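PDB 2OBL: EscN, which probably serves type III secretion as a P-loop protein related in fold to the alpha and beta subunits of ATP synthase. Local coordinates for residues 70-76 / 214-220; 97-103 / 160-166. The protein carries 1 engineered substitution. All coordinates share one frame. Numbering follows the deposited sequence.

Contact 1. Residues 70-76 / 214-220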
ATOM      1  N   ILE A  70      -1.367  -1.210 -12.794  1.00 14.04           N
ATOM      2  CA  ILE A  70      -0.789   0.128 -12.958  1.00 13.55           C
ATOM      3  C   ILE A  70      -1.890   1.184 -12.896  1.00 13.42           C
ATOM      4  O   ILE A  70      -2.862   1.140 -13.676  1.00 13.08           O
ATOM      5  CB  ILE A  70       0.021   0.253 -14.261  1.00 13.61           C
ATOM      6  CG1 ILE A  70       1.191  -0.742 -14.258  1.00 14.18           C
ATOM      7  CG2 ILE A  70       0.538   1.662 -14.443  1.00 14.31           C
ATOM      8  CD1 ILE A  70       2.059  -0.673 -15.527  1.00 14.44           C
ATOM      9  N   GLY A  71      -1.744   2.104 -11.944  1.00 12.47           N
ATOM     10  CA  GLY A  71      -2.695   3.195 -11.727  1.00 12.03           C
ATOM     11  C   GLY A  71      -3.781   2.887 -10.699  1.00 11.74           C
ATOM     12  O   GLY A  71      -4.679   3.684 -10.478  1.00 11.97           O
ATOM     13  N   GLN A  72      -3.701   1.713 -10.077  1.00 11.91           N
ATOM     14  CA  GLN A  72      -4.634   1.320  -9.033  1.00 12.87           C
ATOM     15  C   GLN A  72      -4.432   2.159  -7.780  1.00 12.97           C
ATOM     16  O   GLN A  72      -3.313   2.614  -7.510  1.00 12.62           O
ATOM     17  CB  GLN A  72      -4.395  -0.146  -8.678  1.00 13.72           C
ATOM     18  CG  GLN A  72      -5.539  -0.832  -7.993  1.00 15.57           C
ATOM     19  CD  GLN A  72      -5.221  -2.267  -7.648  1.00 15.53           C
ATOM     20  OE1 GLN A  72      -4.086  -2.713  -7.816  1.00 14.66           O
ATOM     21  NE2 GLN A  72      -6.207  -2.991  -7.120  1.00 16.67           N
ATOM     22  N   ARG A  73      -5.528   2.368  -7.041  1.00 12.57           N
ATOM     23  CA  ARG A  73      -5.479   2.846  -5.656  1.00 12.17           C
ATOM     24  C   ARG A  73      -5.703   1.659  -4.728  1.00 12.29           C
ATOM     25  O   ARG A  73      -6.738   0.988  -4.808  1.00 11.95           O
ATOM     26  CB  ARG A  73      -6.540   3.917  -5.391  1.00 13.28           C
ATOM     27  CG  ARG A  73      -6.253   5.276  -6.056  1.00 15.64           C
ATOM     28  CD  ARG A  73      -6.697   5.283  -7.496  1.00 18.27           C
ATOM     29  NE  ARG A  73      -8.048   4.732  -7.606  1.00 20.23           N
ATOM     30  CZ  ARG A  73      -9.166   5.438  -7.459  1.00 21.35           C
ATOM     31  NH1 ARG A  73      -9.111   6.751  -7.243  1.00 21.76           N
ATOM     32  NH2 ARG A  73     -10.343   4.833  -7.556  1.00 22.42           N
ATOM     33  N   ILE A  74      -4.722   1.386  -3.872  1.00 11.54           N
ATOM     34  CA  ILE A  74      -4.713   0.172  -3.051  1.00 12.02           C
ATOM     35  C   ILE A  74      -4.610   0.556  -1.594  1.00 11.99           C
ATOM     36  O   ILE A  74      -3.817   1.423  -1.247  1.00 12.10           O
ATOM     37  CB  ILE A  74      -3.455  -0.672  -3.394  1.00 13.06           C
ATOM     38  CG1 ILE A  74      -3.405  -0.990  -4.894  1.00 14.18           C
ATOM     39  CG2 ILE A  74      -3.368  -1.925  -2.515  1.00 14.47           C
ATOM     40  CD1 ILE A  74      -1.986  -1.058  -5.450  1.00 14.85           C
ATOM     41  N   GLY A  75      -5.405  -0.069  -0.733  1.00 11.60           N
ATOM     42  CA  GLY A  75      -5.281   0.188   0.700  1.00 12.41           C
ATOM     43  C   GLY A  75      -4.621  -0.992   1.396  1.00 12.03           C
ATOM     44  O   GLY A  75      -4.863  -2.144   1.035  1.00 13.42           O
ATOM     45  N   ILE A  76      -3.788  -0.718   2.394  1.00 10.96           N
ATOM     46  CA  ILE A  76      -3.296  -1.779   3.267  1.00 11.34           C
ATOM     47  C   ILE A  76      -3.804  -1.443   4.669  1.00 10.45           C
ATOM     48  O   ILE A  76      -3.498  -0.376   5.197  1.00 10.20           O
ATOM     49  CB  ILE A  76      -1.754  -1.858   3.287  1.00 11.44           C
ATOM     50  CG1 ILE A  76      -1.220  -2.230   1.891  1.00 11.67           C
ATOM     51  CG2 ILE A  76      -1.290  -2.863   4.374  1.00 12.82           C
ATOM     52  CD1 ILE A  76       0.321  -2.260   1.791  1.00 12.10           C
ATOM     53  N   SER A 214       2.569   6.988 -14.891  1.00 14.89           N
ATOM     54  CA  SER A 214       1.402   6.624 -14.123  1.00 13.42           C
ATOM     55  C   SER A 214       1.706   6.851 -12.659  1.00 12.25           C
ATOM     56  O   SER A 214       2.872   7.011 -12.276  1.00 11.46           O
ATOM     57  CB  SER A 214       1.091   5.145 -14.313  1.00 13.75           C
ATOM     58  OG  SER A 214       2.201   4.362 -13.912  1.00 14.31           O
ATOM     59  N   ILE A 215       0.650   6.866 -11.853  1.00 11.62           N
ATOM     60  CA  ILE A 215       0.783   6.849 -10.404  1.00 10.29           C
ATOM     61  C   ILE A 215      -0.089   5.717  -9.897  1.00 11.16           C
ATOM     62  O   ILE A 215      -1.318   5.715 -10.083  1.00 11.91           O
ATOM     63  CB  ILE A 215       0.308   8.166  -9.738  1.00 10.21           C
ATOM     64  CG1 ILE A 215       1.117   9.368 -10.242  1.00 10.45           C
ATOM     65  CG2 ILE A 215       0.371   8.054  -8.219  1.00  9.29           C
ATOM     66  CD1 ILE A 215       0.629  10.675  -9.669  1.00  9.93           C
ATOM     67  N   THR A 216       0.566   4.748  -9.283  1.00  9.96           N
ATOM     68  CA  THR A 216      -0.109   3.681  -8.573  1.00 10.65           C
ATOM     69  C   THR A 216       0.103   4.034  -7.128  1.00 10.78           C
ATOM     70  O   THR A 216       1.230   4.385  -6.728  1.00 11.19           O
ATOM     71  CB  THR A 216       0.539   2.320  -8.880  1.00 11.06           C
ATOM     72  OG1 THR A 216       0.561   2.123 -10.296  1.00 11.21           O
ATOM     73  CG2 THR A 216      -0.236   1.183  -8.212  1.00 10.73           C
ATOM     74  N   ALA A 217      -0.960   3.975  -6.334  1.00  9.85           N
ATOM     75  CA  ALA A 217      -0.864   4.504  -4.991  1.00 10.06           C
ATOM     76  C   ALA A 217      -1.266   3.464  -3.964  1.00 10.67           C
ATOM     77  O   ALA A 217      -2.221   2.726  -4.172  1.00 12.34           O
ATOM     78  CB  ALA A 217      -1.715   5.755  -4.858  1.00  8.02           C
ATOM     79  N   ILE A 218      -0.513   3.413  -2.872  1.00 10.75           N
ATOM     80  CA  ILE A 218      -0.841   2.555  -1.746  1.00 10.57           C
ATOM     81  C   ILE A 218      -1.044   3.443  -0.540  1.00 11.45           C
ATOM     82  O   ILE A 218      -0.151   4.219  -0.187  1.00 11.51           O
ATOM     83  CB  ILE A 218       0.309   1.592  -1.469  1.00 11.00           C
ATOM     84  CG1 ILE A 218       0.414   0.555  -2.589  1.00 11.50           C
ATOM     85  CG2 ILE A 218       0.147   0.909  -0.124  1.00 10.56           C
ATOM     86  CD1 ILE A 218       1.698  -0.305  -2.475  1.00 11.53           C
ATOM     87  N   TYR A 219      -2.213   3.316   0.088  1.00 10.79           N
ATOM     88  CA  TYR A 219      -2.580   4.104   1.272  1.00 11.22           C
ATOM     89  C   TYR A 219      -2.748   3.175   2.460  1.00 10.88           C
ATOM     90  O   TYR A 219      -3.515   2.206   2.381  1.00 11.73           O
ATOM     91  CB  TYR A 219      -3.905   4.839   1.017  1.00 12.57           C
ATOM     92  CG  TYR A 219      -3.883   5.718  -0.203  1.00 13.33           C
ATOM     93  CD1 TYR A 219      -3.423   7.031  -0.122  1.00 13.33           C
ATOM     94  CD2 TYR A 219      -4.303   5.231  -1.449  1.00 13.59           C
ATOM     95  CE1 TYR A 219      -3.385   7.849  -1.240  1.00 12.75           C
ATOM     96  CE2 TYR A 219      -4.262   6.038  -2.584  1.00 13.38           C
ATOM     97  CZ  TYR A 219      -3.810   7.348  -2.468  1.00 13.00           C
ATOM     98  OH  TYR A 219      -3.770   8.138  -3.576  1.00 12.87           O
ATOM     99  N   THR A 220      -2.055   3.438   3.558  1.00 10.48           N
ATOM    100  CA  THR A 220      -2.275   2.573   4.737  1.00  9.29           C
ATOM    101  C   THR A 220      -3.339   3.137   5.662  1.00 10.65           C
ATOM    102  O   THR A 220      -3.482   4.349   5.819  1.00 11.51           O
ATOM    103  CB  THR A 220      -1.005   2.282   5.539  1.00 10.93           C
ATOM    104  OG1 THR A 220      -0.565   3.474   6.190  1.00 10.49           O
ATOM    105  CG2 THR A 220       0.104   1.742   4.624  1.00 11.15           C
TER
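Residues 73-76 run parallel to 214-220, their axes 4.6 Å apart and 26° askew, as neighbouring central strands of a P-loop NTPase sheet; strand 73-78 leads into a probable Walker A loop. The register pairs Arg73, Ile74, Gly75 and Ile76 with Ala217, Ile218, Tyr219 and Thr220. The donor alternates between the strands: Ala217 N to Gln72 O (3.0 Å), Ile74 N to Ala217 O (2.9 Å), Tyr219 N to Ile74 O (2.8 Å) and Ile76 N to Tyr219 O (2.9 Å) are main-chain hydrogen bonds. Ile74, Ile76 and Ile218 share one face, with Ile76 CD1 3.7 Å from Ile218 CG2; Ile76 and Ile218 pack against helix 84-94. On the opposite face, Arg73 CG lies 4.1 Å from CE2 at the edge of the Tyr219 ring, while the guanidinium group leads away to a salt bridge with Asp241. Before the strand, Gly71 has a positive phi (93°) at which a CB would jam against the carbonyl of Ile70; Gly71 N donates a 2.8 Å hydrogen bond to Thr216 OG1.

Contact 2. Residues 97-103 / 160-166; sequences ADIIVLA and KNVLLMM
Side chains pack on both faces of two parallel strands, 99-103 and 161-166. Val101 CG1 meets Leu164 CD1 at 4.0 Å and, with both valines t, Val101 CG2 meets Val162 CG1 at 4.1 Å; on the other face Leu102 CD2 lies 3.6 Å from Met165 SD and Ala97 CB 3.7 Å from Leu163 CB. Leu163 and Leu164 are t, p; Met165 (t, t, m) packs on Leu88, Ile91 and Cys92 of helix 84-94. Val162, Leu164 and Met166 rest on helix 138-156. The axes are 4.7 Å apart at 18°, and Ile99 to Ala103 pair in order with Val162 to Met166. The hydrogen bonds are Leu163 N to Ile99 O (2.9 Å), Val101 N to Leu163 O (2.8 Å), Met165 N to Val101 O (2.8 Å) and Ala103 N to Met165 O (2.9 Å). At the polar end, Asp98 N donates to Asn161 O and Asn161 N to Asp98 OD2, both 2.8 Å. Strand 99-105 lies between 127-132 and 161-167, which are joined through helix 138-156 in a beta-alpha-beta crossover of the P-loop NTPase fold.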
ATOM      1  N   ALA A  97       8.555   0.032  -9.999  1.00 20.36           N
ATOM      2  CA  ALA A  97       8.298   1.458 -10.095  1.00 18.57           C
ATOM      3  C   ALA A  97       9.599   2.163 -10.439  1.00 18.30           C
ATOM      4  O   ALA A  97      10.660   1.772  -9.961  1.00 17.94           O
ATOM      5  CB  ALA A  97       7.756   1.988  -8.774  1.00 18.82           C
ATOM      6  N   ASP A  98       9.507   3.187 -11.279  1.00 17.04           N
ATOM      7  CA  ASP A  98      10.671   3.982 -11.679  1.00 16.97           C
ATOM      8  C   ASP A  98      11.056   4.924 -10.544  1.00 16.23           C
ATOM      9  O   ASP A  98      12.234   5.212 -10.312  1.00 15.96           O
ATOM     10  CB  ASP A  98      10.324   4.826 -12.908  1.00 17.79           C
ATOM     11  CG  ASP A  98      10.026   3.991 -14.135  1.00 19.29           C
ATOM     12  OD1 ASP A  98      10.584   2.880 -14.261  1.00 19.41           O
ATOM     13  OD2 ASP A  98       9.233   4.452 -14.981  1.00 19.61           O
ATOM     14  N   ILE A  99      10.031   5.413  -9.856  1.00 16.31           N
ATOM     15  CA  ILE A  99      10.173   6.410  -8.799  1.00 15.42           C
ATOM     16  C   ILE A  99       9.189   6.089  -7.687  1.00 15.24           C
ATOM     17  O   ILE A  99       8.037   5.771  -7.956  1.00 15.92           O
ATOM     18  CB  ILE A  99       9.794   7.806  -9.331  1.00 15.84           C
ATOM     19  CG1 ILE A  99      10.667   8.194 -10.534  1.00 15.70           C
ATOM     20  CG2 ILE A  99       9.876   8.853  -8.220  1.00 15.78           C
ATOM     21  CD1 ILE A  99      12.048   8.648 -10.153  1.00 15.40           C
ATOM     22  N   ILE A 100       9.644   6.183  -6.445  1.00 14.81           N
ATOM     23  CA  ILE A 100       8.767   5.998  -5.295  1.00 15.68           C
ATOM     24  C   ILE A 100       8.673   7.309  -4.535  1.00 16.25           C
ATOM     25  O   ILE A 100       9.689   7.916  -4.190  1.00 15.86           O
ATOM     26  CB  ILE A 100       9.282   4.893  -4.334  1.00 16.11           C
ATOM     27  CG1 ILE A 100       9.455   3.566  -5.076  1.00 16.98           C
ATOM     28  CG2 ILE A 100       8.309   4.711  -3.173  1.00 16.74           C
ATOM     29  CD1 ILE A 100      10.284   2.563  -4.294  1.00 18.13           C
ATOM     30  N   VAL A 101       7.445   7.758  -4.296  1.00 15.91           N
ATOM     31  CA  VAL A 101       7.234   8.906  -3.451  1.00 15.18           C
ATOM     32  C   VAL A 101       6.552   8.413  -2.189  1.00 15.97           C
ATOM     33  O   VAL A 101       5.434   7.903  -2.242  1.00 14.70           O
ATOM     34  CB  VAL A 101       6.382   9.982  -4.148  1.00 14.49           C
ATOM     35  CG1 VAL A 101       6.136  11.158  -3.225  1.00 15.23           C
ATOM     36  CG2 VAL A 101       7.057  10.425  -5.447  1.00 14.73           C
ATOM     37  N   LEU A 102       7.246   8.568  -1.068  1.00 16.43           N
ATOM     38  CA  LEU A 102       6.770   8.116   0.229  1.00 18.21           C
ATOM     39  C   LEU A 102       6.299   9.303   1.047  1.00 18.37           C
ATOM     40  O   LEU A 102       6.941  10.362   1.057  1.00 19.87           O
ATOM     41  CB  LEU A 102       7.897   7.401   0.974  1.00 20.51           C
ATOM     42  CG  LEU A 102       8.073   5.911   0.706  1.00 22.01           C
ATOM     43  CD1 LEU A 102       9.473   5.456   1.045  1.00 23.45           C
ATOM     44  CD2 LEU A 102       7.064   5.126   1.541  1.00 22.33           C
ATOM     45  N   ALA A 103       5.153   9.139   1.696  1.00 16.81           N
ATOM     46  CA  ALA A 103       4.690  10.099   2.661  1.00 16.15           C
ATOM     47  C   ALA A 103       4.611   9.360   3.977  1.00 16.33           C
ATOM     48  O   ALA A 103       3.787   8.436   4.143  1.00 16.70           O
ATOM     49  CB  ALA A 103       3.341  10.667   2.276  1.00 16.97           C
ATOM     50  N   LYS A 160       7.482   8.752 -15.922  1.00 18.99           N
ATOM     51  CA  LYS A 160       7.873   7.721 -14.966  1.00 18.19           C
ATOM     52  C   LYS A 160       6.657   6.957 -14.459  1.00 17.56           C
ATOM     53  O   LYS A 160       5.587   7.529 -14.281  1.00 16.81           O
ATOM     54  CB  LYS A 160       8.601   8.340 -13.766  1.00 18.19           C
ATOM     55  CG  LYS A 160       9.810   9.205 -14.133  1.00 18.72           C
ATOM     56  CD  LYS A 160      10.907   8.387 -14.789  1.00 20.02           C
ATOM     57  CE  LYS A 160      12.139   9.243 -15.066  1.00 20.22           C
ATOM     58  NZ  LYS A 160      13.172   8.463 -15.807  1.00 20.79           N
ATOM     59  N   ASN A 161       6.822   5.659 -14.248  1.00 17.18           N
ATOM     60  CA  ASN A 161       5.814   4.914 -13.525  1.00 17.64           C
ATOM     61  C   ASN A 161       6.097   5.070 -12.050  1.00 16.58           C
ATOM     62  O   ASN A 161       7.084   4.533 -11.533  1.00 16.28           O
ATOM     63  CB  ASN A 161       5.778   3.451 -13.945  1.00 20.25           C
ATOM     64  CG  ASN A 161       4.962   3.237 -15.209  1.00 22.40           C
ATOM     65  OD1 ASN A 161       4.117   4.070 -15.574  1.00 23.18           O
ATOM     66  ND2 ASN A 161       5.205   2.120 -15.886  1.00 24.28           N
ATOM     67  N   VAL A 162       5.235   5.838 -11.392  1.00 14.91           N
ATOM     68  CA  VAL A 162       5.454   6.253 -10.013  1.00 13.70           C
ATOM     69  C   VAL A 162       4.655   5.390  -9.030  1.00 12.40           C
ATOM     70  O   VAL A 162       3.509   5.046  -9.284  1.00 13.69           O
ATOM     71  CB  VAL A 162       5.054   7.726  -9.825  1.00 13.71           C
ATOM     72  CG1 VAL A 162       5.297   8.181  -8.384  1.00 14.87           C
ATOM     73  CG2 VAL A 162       5.812   8.625 -10.823  1.00 13.41           C
ATOM     74  N   LEU A 163       5.284   5.026  -7.924  1.00 12.45           N
ATOM     75  CA  LEU A 163       4.557   4.441  -6.793  1.00 13.26           C
ATOM     76  C   LEU A 163       4.453   5.490  -5.700  1.00 13.28           C
ATOM     77  O   LEU A 163       5.468   5.934  -5.158  1.00 13.73           O
ATOM     78  CB  LEU A 163       5.271   3.196  -6.257  1.00 13.43           C
ATOM     79  CG  LEU A 163       4.714   2.628  -4.945  1.00 14.52           C
ATOM     80  CD1 LEU A 163       3.246   2.260  -5.093  1.00 14.32           C
ATOM     81  CD2 LEU A 163       5.529   1.429  -4.428  1.00 15.00           C
ATOM     82  N   LEU A 164       3.227   5.907  -5.400  1.00 13.01           N
ATOM     83  CA  LEU A 164       2.973   6.806  -4.276  1.00 12.82           C
ATOM     84  C   LEU A 164       2.577   5.942  -3.085  1.00 13.38           C
ATOM     85  O   LEU A 164       1.630   5.159  -3.165  1.00 12.60           O
ATOM     86  CB  LEU A 164       1.830   7.761  -4.611  1.00 13.69           C
ATOM     87  CG  LEU A 164       1.306   8.649  -3.472  1.00 13.46           C
ATOM     88  CD1 LEU A 164       2.411   9.608  -2.969  1.00 14.77           C
ATOM     89  CD2 LEU A 164       0.096   9.434  -3.974  1.00 13.75           C
ATOM     90  N   MET A 165       3.305   6.068  -1.983  1.00 13.82           N
ATOM     91  CA  MET A 165       3.017   5.232  -0.830  1.00 14.98           C
ATOM     92  C   MET A 165       2.828   6.115   0.397  1.00 14.89           C
ATOM     93  O   MET A 165       3.762   6.788   0.839  1.00 14.91           O
ATOM     94  CB  MET A 165       4.133   4.195  -0.603  1.00 15.37           C
ATOM     95  CG  MET A 165       3.941   3.375   0.674  1.00 17.31           C
ATOM     96  SD  MET A 165       5.217   2.117   1.017  1.00 19.21           S
ATOM     97  CE  MET A 165       4.908   0.904  -0.253  1.00 19.49           C
ATOM     98  N   MET A 166       1.615   6.123   0.927  1.00 14.22           N
ATOM     99  CA  MET A 166       1.271   7.034   2.001  1.00 16.07           C
ATOM    100  C   MET A 166       0.997   6.251   3.275  1.00 15.16           C
ATOM    101  O   MET A 166       0.016   5.520   3.360  1.00 13.45           O
ATOM    102  CB  MET A 166       0.050   7.866   1.625  1.00 17.24           C
ATOM    103  CG  MET A 166      -0.351   8.803   2.760  1.00 18.89           C
ATOM    104  SD  MET A 166      -1.781   9.824   2.396  1.00 23.33           S
ATOM    105  CE  MET A 166      -1.352  10.399   0.775  1.00 21.56           C
TER

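Contacts 1 and 2, their centres about 9 Å apart, belong to the parallel core of one mixed sheet, with the strand order 99-105, 161-167, 214-222, 73-78. The junction is the middle pair: Ile218 N lies 2.8 Å from Leu164 O, a probable hydrogen bond, and Leu163 CD1 packs 3.4 Å from Thr216 O. At the start of these two strands Ser214 OG approaches Asn161 OD1 to 2.6 Å, so the polar edge of contact 2 continues into contact 1. Helix 84-94 spans one face of both contacts. At the far end Thr220, hydrogen-bonded to Asp167, lies near the probable Walker A residues without touching them. The calcium ion is bound by Asn229 and Asp234, outside all four segments.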